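Local coordinates for protein giardin subunit alpha-1 (PDB 4EVF) that binds phosphatidylserine-containing phospholipid in a calcium-dependent way as an annexin, and takes part in attachment of the Giardia parasite to the intestinal mucosa, at residues A[7-10]-A[11-15]; A[29-32]-A[33-36]; A[40-43]-A[44-48]; A[71-74]-A[75-78]; A[246-249]-A[250-254]. All coordinates share one frame; numbering follows the deposited sequence.

All five contacts are short-range, between residues close in sequence, along one helix or at its ends. Interaction 5, its centre about 7 Å from that of the chain, is buried, with arginines paired to acids of other helices. Interactions 1 and 3, about 27 and 29 Å out, are partly buried; the first runs on backbone bonds and aliphatic packing, the second adds an aromatic pair and ties to Asp53. They meet where Lys12 lies against Tyr42 and Tyr46. Interactions 2 and 3 share helix 32-46, at its start and end. Interactions 2 and 4 stand at helix starts; Arg74 packs on Ala32 and makes long, weak ion pairs with Glu33 and Glu36. Met254 packs interaction 5 against Val77 and Arg78 of interaction 4.

Interaction 1: A[7-10]-A[11-15]; sequences IANE and LKQAI
Leu11 N gives its hydrogen to Ile7 O at 3.0 Å, nearly straight at 170° at the hydrogen, and the same i to i+4 bond repeats down helix 4-16. Lys12 N reaches Ala8 O at 2.9 Å, Gln13 N reaches Asn9 O at 3.1 Å, and Ala14 N reaches Glu10 O at 3.0 Å. Four successive carbonyls are thus each taken by an amide one turn on.

Asn9 and Gln13 place their side-chain amides near each other one turn apart, with the two planes steeply turned against each other at 75°. Beyond the polar groups the contact is aliphatic. Leu11 carries its CB and CG over the carbonyl oxygen of Ile7, CG at 3.7 Å from Ile7 O, and its CD1 then lies 4.4 Å from Ile7 CG2. These two residues form an apolar strip that faces Ile38 of helix 32-46 and Ile26 of helix 20-28, while Ile15 continues it against helix 50-57.

The chemistry is that of an amphipathic helix: the backbone satisfies itself, branched aliphatic groups supply the face that packs into the annexin repeat, and amide and charged groups occupy the other side.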
loop_
_atom_site.group_PDB
_atom_site.type_symbol
_atom_site.label_atom_id
_atom_site.label_comp_id
_atom_site.label_asym_id
_atom_site.label_seq_id
_atom_site.Cartn_x
_atom_site.Cartn_y
_atom_site.Cartn_z
ATOM N N ILE A 7 22.490 12.584 -10.578
ATOM C CA ILE A 7 21.653 12.237 -9.425
ATOM C C ILE A 7 22.359 11.230 -8.529
ATOM O O ILE A 7 22.286 11.315 -7.299
ATOM C CB ILE A 7 20.314 11.619 -9.856
ATOM C CG1 ILE A 7 19.626 12.499 -10.898
ATOM C CG2 ILE A 7 19.404 11.372 -8.639
ATOM C CD1 ILE A 7 18.480 11.804 -11.592
ATOM N N ALA A 8 23.025 10.252 -9.137
ATOM C CA ALA A 8 23.758 9.271 -8.345
ATOM C C ALA A 8 24.833 9.975 -7.519
ATOM O O ALA A 8 25.104 9.586 -6.379
ATOM C CB ALA A 8 24.368 8.188 -9.234
ATOM N N ASN A 9 25.440 11.014 -8.090
ATOM C CA ASN A 9 26.429 11.804 -7.348
ATOM C C ASN A 9 25.804 12.580 -6.187
ATOM O O ASN A 9 26.366 12.620 -5.084
ATOM C CB ASN A 9 27.205 12.762 -8.261
ATOM C CG ASN A 9 28.311 13.508 -7.512
ATOM O OD1 ASN A 9 28.147 14.668 -7.124
ATOM N ND2 ASN A 9 29.430 12.828 -7.280
ATOM N N GLU A 10 24.655 13.205 -6.432
ATOM C CA GLU A 10 23.914 13.860 -5.348
ATOM C C GLU A 10 23.725 12.892 -4.194
ATOM O O GLU A 10 24.001 13.209 -3.029
ATOM C CB GLU A 10 22.536 14.313 -5.817
ATOM C CG GLU A 10 22.536 15.422 -6.851
ATOM C CD GLU A 10 21.128 15.857 -7.205
ATOM O OE1 GLU A 10 20.425 16.409 -6.320
ATOM O OE2 GLU A 10 20.714 15.629 -8.363
ATOM N N LEU A 11 23.239 11.704 -4.523
ATOM C CA LEU A 11 23.020 10.675 -3.515
ATOM C C LEU A 11 24.295 10.285 -2.773
ATOM O O LEU A 11 24.277 10.097 -1.559
ATOM C CB LEU A 11 22.351 9.445 -4.133
ATOM C CG LEU A 11 20.848 9.638 -4.340
ATOM C CD1 LEU A 11 20.288 8.633 -5.353
ATOM C CD2 LEU A 11 20.117 9.551 -3.000
ATOM N N LYS A 12 25.400 10.168 -3.504
ATOM C CA LYS A 12 26.691 9.828 -2.909
ATOM C C LYS A 12 27.071 10.815 -1.805
ATOM O O LYS A 12 27.520 10.431 -0.719
ATOM C CB LYS A 12 27.775 9.837 -3.990
ATOM C CG LYS A 12 29.156 9.456 -3.490
ATOM C CD LYS A 12 29.236 7.967 -3.189
ATOM C CE LYS A 12 30.600 7.572 -2.635
ATOM N NZ LYS A 12 30.588 6.155 -2.158
ATOM N N GLN A 13 26.892 12.093 -2.095
ATOM C CA GLN A 13 27.286 13.134 -1.167
ATOM C C GLN A 13 26.323 13.248 0.017
ATOM O O GLN A 13 26.727 13.652 1.112
ATOM C CB GLN A 13 27.431 14.463 -1.902
ATOM C CG GLN A 13 28.714 14.548 -2.697
ATOM C CD GLN A 13 28.632 15.525 -3.843
ATOM O OE1 GLN A 13 27.549 15.994 -4.198
ATOM N NE2 GLN A 13 29.781 15.836 -4.439
ATOM N N ALA A 14 25.060 12.896 -0.202
ATOM C CA ALA A 14 24.081 12.934 0.878
ATOM C C ALA A 14 24.381 11.788 1.832
ATOM O O ALA A 14 24.256 11.929 3.051
ATOM C CB ALA A 14 22.659 12.825 0.326
ATOM N N ILE A 15 24.796 10.657 1.265
ATOM C CA ILE A 15 25.095 9.458 2.045
ATOM C C ILE A 15 26.360 9.675 2.853
ATOM O O ILE A 15 26.449 9.283 4.024
ATOM C CB ILE A 15 25.277 8.222 1.135
ATOM C CG1 ILE A 15 23.943 7.813 0.503
ATOM C CG2 ILE A 15 25.850 7.061 1.922
ATOM C CD1 ILE A 15 24.060 6.612 -0.438
#

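Interaction 2: A[29-32]-A[33-36]; sequences EYSA and ESRE
Tyr30 and Arg35 meet through their stems: Tyr30 CB lies 3.9 Å from Arg35 CG and 3.8 Å from Ser34 CB, while the phenol ring leads off from the helix start. The guanidinium of Arg35 folds back the other way, over the first turn of helix 32-46. Its chain is extended to CD and then bends at chi3 (-40°), which lays one flat face on the backbone, with Ala32 CA 3.5 Å above the plane. The tip reaches back beyond that turn, Arg35 NH1 coming 2.9 Å from Tyr30 O. Arg35 NE gives a hydrogen bond to Leu70 O, which ties the group to the end of helix 62-70.

Ser31 is the N-cap residue. Its OG sits between the backbone N and the carbonyl carbon (chi1 71°), and from there comes 3.0 Å from Ser34 N. One water joins the two serines, lying 2.9 Å from Ser31 OG and 2.8 Å from Ser34 OG. Behind them the first helical bonds form, Arg35 N to Ser31 O at 2.8 Å and then Glu36 N to Ala32 O. Asp257 OD2 accepts from Ala32 N.

A serine, a water and an aspartate from a distant part of the chain are therefore gathered at this helix start, where the helix dipole would probably suit the negative charge of Asp257.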
loop_
_atom_site.group_PDB
_atom_site.type_symbol
_atom_site.label_atom_id
_atom_site.label_comp_id
_atom_site.label_asym_id
_atom_site.label_seq_id
_atom_site.Cartn_x
_atom_site.Cartn_y
_atom_site.Cartn_z
ATOM N N GLU A 29 11.776 12.903 -5.303
ATOM C CA GLU A 29 11.735 13.611 -6.574
ATOM C C GLU A 29 11.441 12.698 -7.764
ATOM O O GLU A 29 11.129 13.179 -8.853
ATOM C CB GLU A 29 13.082 14.298 -6.802
ATOM C CG GLU A 29 13.353 15.455 -5.879
ATOM C CD GLU A 29 12.479 16.634 -6.215
ATOM O OE1 GLU A 29 11.339 16.698 -5.709
ATOM O OE2 GLU A 29 12.922 17.486 -7.013
ATOM N N TYR A 30 11.547 11.390 -7.548
ATOM C CA TYR A 30 11.581 10.419 -8.639
ATOM C C TYR A 30 10.736 9.185 -8.376
ATOM O O TYR A 30 10.661 8.684 -7.245
ATOM C CB TYR A 30 13.020 9.975 -8.889
ATOM C CG TYR A 30 13.949 11.103 -9.251
ATOM C CD1 TYR A 30 13.902 11.685 -10.512
ATOM C CD2 TYR A 30 14.871 11.597 -8.334
ATOM C CE1 TYR A 30 14.740 12.721 -10.846
ATOM C CE2 TYR A 30 15.712 12.635 -8.663
ATOM C CZ TYR A 30 15.643 13.188 -9.927
ATOM O OH TYR A 30 16.479 14.218 -10.274
ATOM N N SER A 31 10.129 8.677 -9.444
ATOM C CA SER A 31 9.262 7.506 -9.384
ATOM C C SER A 31 10.073 6.259 -9.080
ATOM O O SER A 31 11.299 6.291 -9.107
ATOM C CB SER A 31 8.589 7.293 -10.729
ATOM O OG SER A 31 9.562 6.844 -11.654
ATOM N N ALA A 32 9.382 5.153 -8.822
ATOM C CA ALA A 32 10.058 3.903 -8.499
ATOM C C ALA A 32 10.947 3.467 -9.666
ATOM O O ALA A 32 12.096 3.085 -9.464
ATOM C CB ALA A 32 9.050 2.830 -8.159
ATOM N N GLU A 33 10.402 3.541 -10.880
ATOM C CA GLU A 33 11.137 3.208 -12.099
ATOM C C GLU A 33 12.359 4.101 -12.269
ATOM O O GLU A 33 13.437 3.621 -12.633
ATOM C CB GLU A 33 10.223 3.346 -13.329
ATOM C CG GLU A 33 9.078 2.325 -13.389
ATOM C CD GLU A 33 7.845 2.704 -12.556
ATOM O OE1 GLU A 33 7.851 3.731 -11.835
ATOM O OE2 GLU A 33 6.846 1.955 -12.635
ATOM N N SER A 34 12.194 5.397 -12.010
ATOM C CA SER A 34 13.310 6.342 -12.121
ATOM C C SER A 34 14.376 6.048 -11.072
ATOM O O SER A 34 15.568 6.080 -11.356
ATOM C CB SER A 34 12.842 7.794 -11.984
ATOM O OG SER A 34 12.063 8.223 -13.093
ATOM N N ARG A 35 13.950 5.765 -9.846
ATOM C CA ARG A 35 14.916 5.387 -8.826
ATOM C C ARG A 35 15.682 4.102 -9.156
ATOM O O ARG A 35 16.836 3.939 -8.732
ATOM C CB ARG A 35 14.259 5.315 -7.445
ATOM C CG ARG A 35 13.826 6.680 -6.948
ATOM C CD ARG A 35 13.311 6.593 -5.518
ATOM N NE ARG A 35 12.502 5.396 -5.330
ATOM C CZ ARG A 35 11.186 5.408 -5.203
ATOM N NH1 ARG A 35 10.535 6.561 -5.232
ATOM N NH2 ARG A 35 10.529 4.278 -5.038
ATOM N N GLU A 36 15.060 3.198 -9.911
ATOM C CA GLU A 36 15.780 2.009 -10.414
ATOM C C GLU A 36 16.929 2.394 -11.361
ATOM O O GLU A 36 18.030 1.849 -11.269
ATOM C CB GLU A 36 14.833 1.035 -11.112
ATOM C CG GLU A 36 13.722 0.476 -10.215
ATOM C CD GLU A 36 12.871 -0.568 -10.929
ATOM O OE1 GLU A 36 12.612 -0.403 -12.144
ATOM O OE2 GLU A 36 12.486 -1.563 -10.280
HETATM O O HOH W 1 10.338 6.456 -14.379
#

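Interaction 3: A[40-43]-A[44-48]; sequences KAYV and ASYGK
Tyr46 sets the edge of its ring against the face of Tyr42, one turn back on helix 32-46, and its atoms can be followed outward. CB of Tyr46 lies 3.7 Å from the Tyr42 carbonyl oxygen, the same oxygen that accepts from Tyr46 N at 3.0 Å. CG of Tyr46 stays beside its own backbone N, anti to the carbonyl carbon (chi1 -52°), which sends the ring back along the helix toward Tyr42. CD1 then does the touching: it stands 3.5 Å above the plane of the Tyr42 ring, over its centre. CE1 follows across the same face, near Tyr42 CD1 and CE1. The centroids are 4.9 Å apart and the planes 57° from parallel, an inclined edge-to-face pair. At the tip, Tyr46 OH lies beside the Asn9 amide of helix 4-16, probably hydrogen-bonded to it.

Tyr42 is met at its rim as well, for Lys48 O lies in the ring plane at the edge, 3.3 Å from Tyr42 CD2. Its hydroxyl bonds to Asp53 OD2, the carboxylate that also forms a salt bridge with Lys48 NZ. The same Lys48 carbonyl receives a CA-H...O contact from Val43 CA at 3.4 Å. Gly47, with positive phi, lets the chain leave the helix, its N still bonded to Val43 O at 2.7 Å. A water bridges Ala41 O and Ser45 OG on the outer side.

The Tyr42 ring thus has a neighbour on its face, an oxygen at its edge and an acid at its tip, and together these contacts probably restrict its rotation.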
loop_
_atom_site.group_PDB
_atom_site.type_symbol
_atom_site.label_atom_id
_atom_site.label_comp_id
_atom_site.label_asym_id
_atom_site.label_seq_id
_atom_site.Cartn_x
_atom_site.Cartn_y
_atom_site.Cartn_z
ATOM N N LYS A 40 21.016 1.963 -10.717
ATOM C CA LYS A 40 21.925 1.368 -11.701
ATOM C C LYS A 40 23.134 2.256 -11.937
ATOM O O LYS A 40 24.255 1.765 -11.976
ATOM C CB LYS A 40 21.229 1.071 -13.034
ATOM C CG LYS A 40 20.411 -0.218 -13.030
ATOM C CD LYS A 40 20.007 -0.618 -14.438
ATOM C CE LYS A 40 21.226 -1.003 -15.266
ATOM N NZ LYS A 40 21.550 -2.450 -15.211
ATOM N N ALA A 41 22.908 3.556 -12.091
ATOM C CA ALA A 41 24.007 4.486 -12.339
ATOM C C ALA A 41 24.920 4.474 -11.124
ATOM O O ALA A 41 26.142 4.508 -11.227
ATOM C CB ALA A 41 23.478 5.874 -12.600
ATOM N N TYR A 42 24.306 4.387 -9.957
ATOM C CA TYR A 42 25.059 4.436 -8.722
ATOM C C TYR A 42 26.048 3.282 -8.600
ATOM O O TYR A 42 27.213 3.488 -8.240
ATOM C CB TYR A 42 24.103 4.454 -7.533
ATOM C CG TYR A 42 24.816 4.683 -6.226
ATOM C CD1 TYR A 42 24.943 5.963 -5.695
ATOM C CD2 TYR A 42 25.378 3.623 -5.530
ATOM C CE1 TYR A 42 25.608 6.176 -4.486
ATOM C CE2 TYR A 42 26.034 3.826 -4.324
ATOM C CZ TYR A 42 26.146 5.099 -3.812
ATOM O OH TYR A 42 26.803 5.286 -2.616
ATOM N N VAL A 43 25.600 2.064 -8.887
ATOM C CA VAL A 43 26.472 0.913 -8.684
ATOM C C VAL A 43 27.586 0.901 -9.739
ATOM O O VAL A 43 28.723 0.559 -9.433
ATOM C CB VAL A 43 25.708 -0.435 -8.645
ATOM C CG1 VAL A 43 25.184 -0.803 -10.022
ATOM C CG2 VAL A 43 26.618 -1.527 -8.122
ATOM N N ALA A 44 27.250 1.290 -10.967
ATOM C CA ALA A 44 28.247 1.437 -12.027
ATOM C C ALA A 44 29.329 2.448 -11.622
ATOM O O ALA A 44 30.530 2.188 -11.761
ATOM C CB ALA A 44 27.575 1.862 -13.336
ATOM N N SER A 45 28.892 3.591 -11.100
ATOM C CA SER A 45 29.799 4.678 -10.742
ATOM C C SER A 45 30.702 4.378 -9.564
ATOM O O SER A 45 31.880 4.722 -9.587
ATOM C CB SER A 45 29.018 5.954 -10.432
ATOM O OG SER A 45 28.365 6.419 -11.589
ATOM N N TYR A 46 30.150 3.752 -8.533
ATOM C CA TYR A 46 30.866 3.612 -7.271
ATOM C C TYR A 46 31.166 2.163 -6.905
ATOM O O TYR A 46 31.892 1.895 -5.949
ATOM C CB TYR A 46 30.097 4.316 -6.144
ATOM C CG TYR A 46 29.755 5.749 -6.480
ATOM C CD1 TYR A 46 28.447 6.132 -6.707
ATOM C CD2 TYR A 46 30.752 6.716 -6.597
ATOM C CE1 TYR A 46 28.128 7.439 -7.028
ATOM C CE2 TYR A 46 30.444 8.028 -6.921
ATOM C CZ TYR A 46 29.124 8.384 -7.133
ATOM O OH TYR A 46 28.790 9.684 -7.461
ATOM N N GLY A 47 30.617 1.229 -7.670
ATOM C CA GLY A 47 30.904 -0.180 -7.462
ATOM C C GLY A 47 30.324 -0.744 -6.177
ATOM O O GLY A 47 30.781 -1.771 -5.664
ATOM N N LYS A 48 29.317 -0.063 -5.646
ATOM C CA LYS A 48 28.617 -0.525 -4.443
ATOM C C LYS A 48 27.122 -0.353 -4.656
ATOM O O LYS A 48 26.692 0.601 -5.290
ATOM C CB LYS A 48 29.054 0.268 -3.197
ATOM C CG LYS A 48 30.425 -0.108 -2.641
ATOM C CD LYS A 48 30.733 0.626 -1.333
ATOM C CE LYS A 48 31.575 1.891 -1.545
ATOM N NZ LYS A 48 30.886 2.965 -2.324
HETATM O O HOH W 2 27.172 5.677 -13.681
#

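Interaction 4: A[71-74]-A[75-78]; sequences FSDR and HEVR
Asp73, the N-cap residue, caps the first turn of helix 74-87 with one carboxylate oxygen. OD2 accepts from His75 N at 2.9 Å, the amide coming to the anti side of OD2, 23° out of the carboxylate plane, and takes a weak bond from Glu76 N at 3.3 Å. CG anti to the backbone N (chi1 -169°) puts the carboxylate over the first-turn amides ahead of it. The Asp73 carbonyl accepts from Val77 N at 2.9 Å, the first regular bond of the helix, and Arg74 O takes Arg78 N next. A water joins Asp73 N to Glu76 OE1.

Arg74 and His75 run side by side in the same direction. The Arg74 CG lies over the imidazole face, 4.0 Å from its centroid, in a CH-pi contact. Farther out the relation reverses, and His75 CE1 stands 3.7 Å above the guanidinium, over its centre, with the two planes at 51°. Both tips are positioned by Asp106 OD1, which forms a salt bridge with Arg74 NE and a hydrogen bond with His75 NE2. Another water links Arg74 O to Arg78 NE, whose guanidinium goes on to Thr98 O.

Around this start, helix 104-118 supplies Asp106 and packs on His75, and Glu76 forms a salt bridge with Arg116 there. Helix 32-46 lies against Arg74 through Ala32, and helix 245-255 covers Val77 and Arg78 with Met254.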
loop_
_atom_site.group_PDB
_atom_site.type_symbol
_atom_site.label_atom_id
_atom_site.label_comp_id
_atom_site.label_asym_id
_atom_site.label_seq_id
_atom_site.Cartn_x
_atom_site.Cartn_y
_atom_site.Cartn_z
ATOM N N PHE A 71 15.354 2.536 -2.838
ATOM C CA PHE A 71 16.374 2.318 -3.872
ATOM C C PHE A 71 16.622 0.834 -4.119
ATOM O O PHE A 71 17.614 0.423 -4.764
ATOM C CB PHE A 71 17.639 3.120 -3.562
ATOM C CG PHE A 71 17.438 4.603 -3.717
ATOM C CD1 PHE A 71 17.246 5.149 -4.977
ATOM C CD2 PHE A 71 17.367 5.439 -2.610
ATOM C CE1 PHE A 71 17.034 6.508 -5.136
ATOM C CE2 PHE A 71 17.156 6.795 -2.762
ATOM C CZ PHE A 71 16.988 7.333 -4.018
ATOM N N SER A 72 15.673 0.036 -3.635
ATOM C CA SER A 72 15.659 -1.397 -3.872
ATOM C C SER A 72 14.582 -1.769 -4.885
ATOM O O SER A 72 13.848 -0.904 -5.355
ATOM C CB SER A 72 15.430 -2.139 -2.559
ATOM O OG SER A 72 16.497 -1.866 -1.669
ATOM N N ASP A 73 14.504 -3.053 -5.222
ATOM C CA ASP A 73 13.453 -3.556 -6.105
ATOM C C ASP A 73 12.157 -3.677 -5.316
ATOM O O ASP A 73 12.083 -4.440 -4.346
ATOM C CB ASP A 73 13.828 -4.912 -6.704
ATOM C CG ASP A 73 12.888 -5.328 -7.825
ATOM O OD1 ASP A 73 13.289 -5.317 -9.012
ATOM O OD2 ASP A 73 11.733 -5.662 -7.520
ATOM N N ARG A 74 11.152 -2.913 -5.730
ATOM C CA ARG A 74 9.902 -2.800 -4.979
ATOM C C ARG A 74 9.105 -4.100 -4.929
ATOM O O ARG A 74 8.234 -4.254 -4.081
ATOM C CB ARG A 74 9.034 -1.676 -5.543
ATOM C CG ARG A 74 8.436 -1.963 -6.927
ATOM C CD ARG A 74 7.806 -0.701 -7.525
ATOM N NE ARG A 74 7.275 -0.936 -8.868
ATOM C CZ ARG A 74 8.020 -0.925 -9.968
ATOM N NH1 ARG A 74 9.321 -0.691 -9.871
ATOM N NH2 ARG A 74 7.470 -1.146 -11.159
ATOM N N HIS A 75 9.406 -5.033 -5.836
ATOM C CA HIS A 75 8.727 -6.327 -5.850
ATOM C C HIS A 75 9.387 -7.276 -4.860
ATOM O O HIS A 75 8.702 -8.035 -4.168
ATOM C CB HIS A 75 8.716 -6.908 -7.272
ATOM C CG HIS A 75 8.153 -5.963 -8.285
ATOM N ND1 HIS A 75 8.864 -5.548 -9.392
ATOM C CD2 HIS A 75 6.962 -5.322 -8.340
ATOM C CE1 HIS A 75 8.128 -4.700 -10.090
ATOM N NE2 HIS A 75 6.970 -4.545 -9.475
ATOM N N GLU A 76 10.717 -7.209 -4.765
ATOM C CA GLU A 76 11.438 -7.939 -3.718
ATOM C C GLU A 76 11.110 -7.386 -2.333
ATOM O O GLU A 76 10.993 -8.145 -1.363
ATOM C CB GLU A 76 12.948 -7.882 -3.941
ATOM C CG GLU A 76 13.414 -8.766 -5.073
ATOM C CD GLU A 76 14.885 -8.578 -5.397
ATOM O OE1 GLU A 76 15.559 -7.791 -4.701
ATOM O OE2 GLU A 76 15.369 -9.224 -6.354
ATOM N N VAL A 77 10.990 -6.064 -2.252
ATOM C CA VAL A 77 10.557 -5.398 -1.027
ATOM C C VAL A 77 9.191 -5.929 -0.593
ATOM O O VAL A 77 9.046 -6.458 0.512
ATOM C CB VAL A 77 10.500 -3.866 -1.205
ATOM C CG1 VAL A 77 9.840 -3.202 0.013
ATOM C CG2 VAL A 77 11.898 -3.297 -1.438
ATOM N N ARG A 78 8.197 -5.802 -1.470
ATOM C CA ARG A 78 6.850 -6.287 -1.172
ATOM C C ARG A 78 6.820 -7.774 -0.816
ATOM O O ARG A 78 6.169 -8.181 0.156
ATOM C CB ARG A 78 5.872 -5.965 -2.308
ATOM C CG ARG A 78 4.404 -6.237 -1.969
ATOM C CD ARG A 78 3.453 -5.962 -3.147
ATOM N NE ARG A 78 3.385 -4.554 -3.554
ATOM C CZ ARG A 78 2.624 -3.639 -2.952
ATOM N NH1 ARG A 78 2.604 -2.384 -3.390
ATOM N NH2 ARG A 78 1.889 -3.978 -1.901
HETATM O O HOH W 3 15.599 -5.111 -3.931
HETATM O O HOH W 4 5.773 -4.050 -5.088
HETATM O O HOH W 5 5.090 -3.331 -11.979
#

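Interaction 5: A[246-249]-A[250-254]; sequences KRMR and RITGM
Thr252 turns its hydroxyl back on Met248 in the tight part of the contact. Met248 O takes two hydrogens from that one residue, from Thr252 N at 2.9 Å and from Thr252 OG1 at 2.5 Å, unusually short and doubtful as an exact length. The hydroxyl stands anti to its own carbonyl carbon (chi1 -47°), the position from which it can reach back one turn. Trp292 NE1 bonds to the same OG1, and Met248 packs alongside, its SD 4.2 Å from Ile251 CD1. Gly253 N bonds to Arg249 O at 3.0 Å. Arg250 is packed too: it bends at chi3 and lays its guanidinium over the backbone, with Arg247 CA 3.4 Å above the plane.

The loose side is that of exposed Lys246, whose NZ is 4.4 Å from Arg250 NH1; a water accepts from both, weakly from the lysine.

Met248 and Ile251 pack on helices 227-240 and 284-292, while the arginines reach acids, Arg247 and Arg250 on Asp97 and Arg249 on Asp69. This is consistent with the annexin fold, in which charged residues at the centre of the molecule bridge repeats; here Asp97 and Asp69 lie in the predicted second and first repeats.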
loop_
_atom_site.group_PDB
_atom_site.type_symbol
_atom_site.label_atom_id
_atom_site.label_comp_id
_atom_site.label_asym_id
_atom_site.label_seq_id
_atom_site.Cartn_x
_atom_site.Cartn_y
_atom_site.Cartn_z
ATOM N N LYS A 246 6.259 0.897 11.303
ATOM C CA LYS A 246 6.343 -0.260 10.407
ATOM C C LYS A 246 5.401 -0.138 9.204
ATOM O O LYS A 246 5.812 -0.410 8.077
ATOM C CB LYS A 246 6.129 -1.574 11.164
ATOM C CG LYS A 246 7.141 -1.791 12.282
ATOM C CD LYS A 246 7.549 -3.247 12.389
ATOM C CE LYS A 246 6.361 -4.138 12.696
ATOM N NZ LYS A 246 6.529 -5.512 12.120
ATOM N N ARG A 247 4.163 0.292 9.449
ATOM C CA ARG A 247 3.214 0.574 8.366
ATOM C C ARG A 247 3.681 1.701 7.457
ATOM O O ARG A 247 3.537 1.621 6.237
ATOM C CB ARG A 247 1.837 0.942 8.916
ATOM C CG ARG A 247 0.899 1.533 7.861
ATOM C CD ARG A 247 -0.298 0.618 7.611
ATOM N NE ARG A 247 -1.263 0.762 8.676
ATOM C CZ ARG A 247 -2.285 -0.054 8.914
ATOM N NH1 ARG A 247 -2.515 -1.134 8.170
ATOM N NH2 ARG A 247 -3.079 0.227 9.926
ATOM N N MET A 248 4.213 2.766 8.037
ATOM C CA MET A 248 4.638 3.883 7.210
ATOM C C MET A 248 5.789 3.458 6.310
ATOM O O MET A 248 5.877 3.901 5.163
ATOM C CB MET A 248 4.988 5.121 8.042
ATOM C CG MET A 248 3.746 5.888 8.519
ATOM S SD MET A 248 2.533 6.241 7.223
ATOM C CE MET A 248 3.390 7.568 6.361
ATOM N N ARG A 249 6.637 2.574 6.817
ATOM C CA ARG A 249 7.771 2.093 6.034
ATOM C C ARG A 249 7.304 1.173 4.904
ATOM O O ARG A 249 7.797 1.256 3.775
ATOM C CB ARG A 249 8.786 1.365 6.917
ATOM C CG ARG A 249 9.912 0.745 6.105
ATOM C CD ARG A 249 10.291 -0.634 6.621
ATOM N NE ARG A 249 11.015 -1.410 5.612
ATOM C CZ ARG A 249 11.603 -2.577 5.849
ATOM N NH1 ARG A 249 11.573 -3.094 7.066
ATOM N NH2 ARG A 249 12.236 -3.218 4.874
ATOM N N ARG A 250 6.354 0.295 5.213
ATOM C CA ARG A 250 5.794 -0.566 4.182
ATOM C C ARG A 250 5.193 0.261 3.052
ATOM O O ARG A 250 5.659 0.177 1.923
ATOM C CB ARG A 250 4.774 -1.552 4.759
ATOM C CG ARG A 250 5.416 -2.622 5.654
ATOM C CD ARG A 250 4.414 -3.712 6.019
ATOM N NE ARG A 250 3.270 -3.183 6.764
ATOM C CZ ARG A 250 3.151 -3.226 8.092
ATOM N NH1 ARG A 250 4.101 -3.783 8.830
ATOM N NH2 ARG A 250 2.067 -2.726 8.678
ATOM N N ILE A 251 4.193 1.084 3.349
ATOM C CA ILE A 251 3.471 1.767 2.275
ATOM C C ILE A 251 4.270 2.885 1.600
ATOM O O ILE A 251 4.136 3.109 0.392
ATOM C CB ILE A 251 2.065 2.269 2.716
ATOM C CG1 ILE A 251 2.147 3.547 3.548
ATOM C CG2 ILE A 251 1.311 1.188 3.492
ATOM C CD1 ILE A 251 0.797 3.923 4.164
ATOM N N THR A 252 5.115 3.577 2.359
ATOM C CA THR A 252 5.950 4.616 1.753
ATOM C C THR A 252 7.030 3.994 0.859
ATOM O O THR A 252 7.239 4.439 -0.270
ATOM C CB THR A 252 6.575 5.544 2.806
ATOM O OG1 THR A 252 5.564 5.951 3.738
ATOM C CG2 THR A 252 7.168 6.779 2.150
ATOM N N GLY A 253 7.682 2.946 1.356
ATOM C CA GLY A 253 8.748 2.269 0.634
ATOM C C GLY A 253 8.308 1.611 -0.666
ATOM O O GLY A 253 9.063 1.591 -1.644
ATOM N N MET A 254 7.084 1.092 -0.684
ATOM C CA MET A 254 6.554 0.384 -1.848
ATOM C C MET A 254 5.770 1.263 -2.811
ATOM O O MET A 254 5.717 0.974 -4.005
ATOM C CB MET A 254 5.613 -0.749 -1.410
ATOM C CG MET A 254 6.286 -1.957 -0.783
ATOM S SD MET A 254 5.087 -3.217 -0.330
ATOM C CE MET A 254 3.943 -2.314 0.706
HETATM O O HOH W 6 3.323 -4.811 11.548
#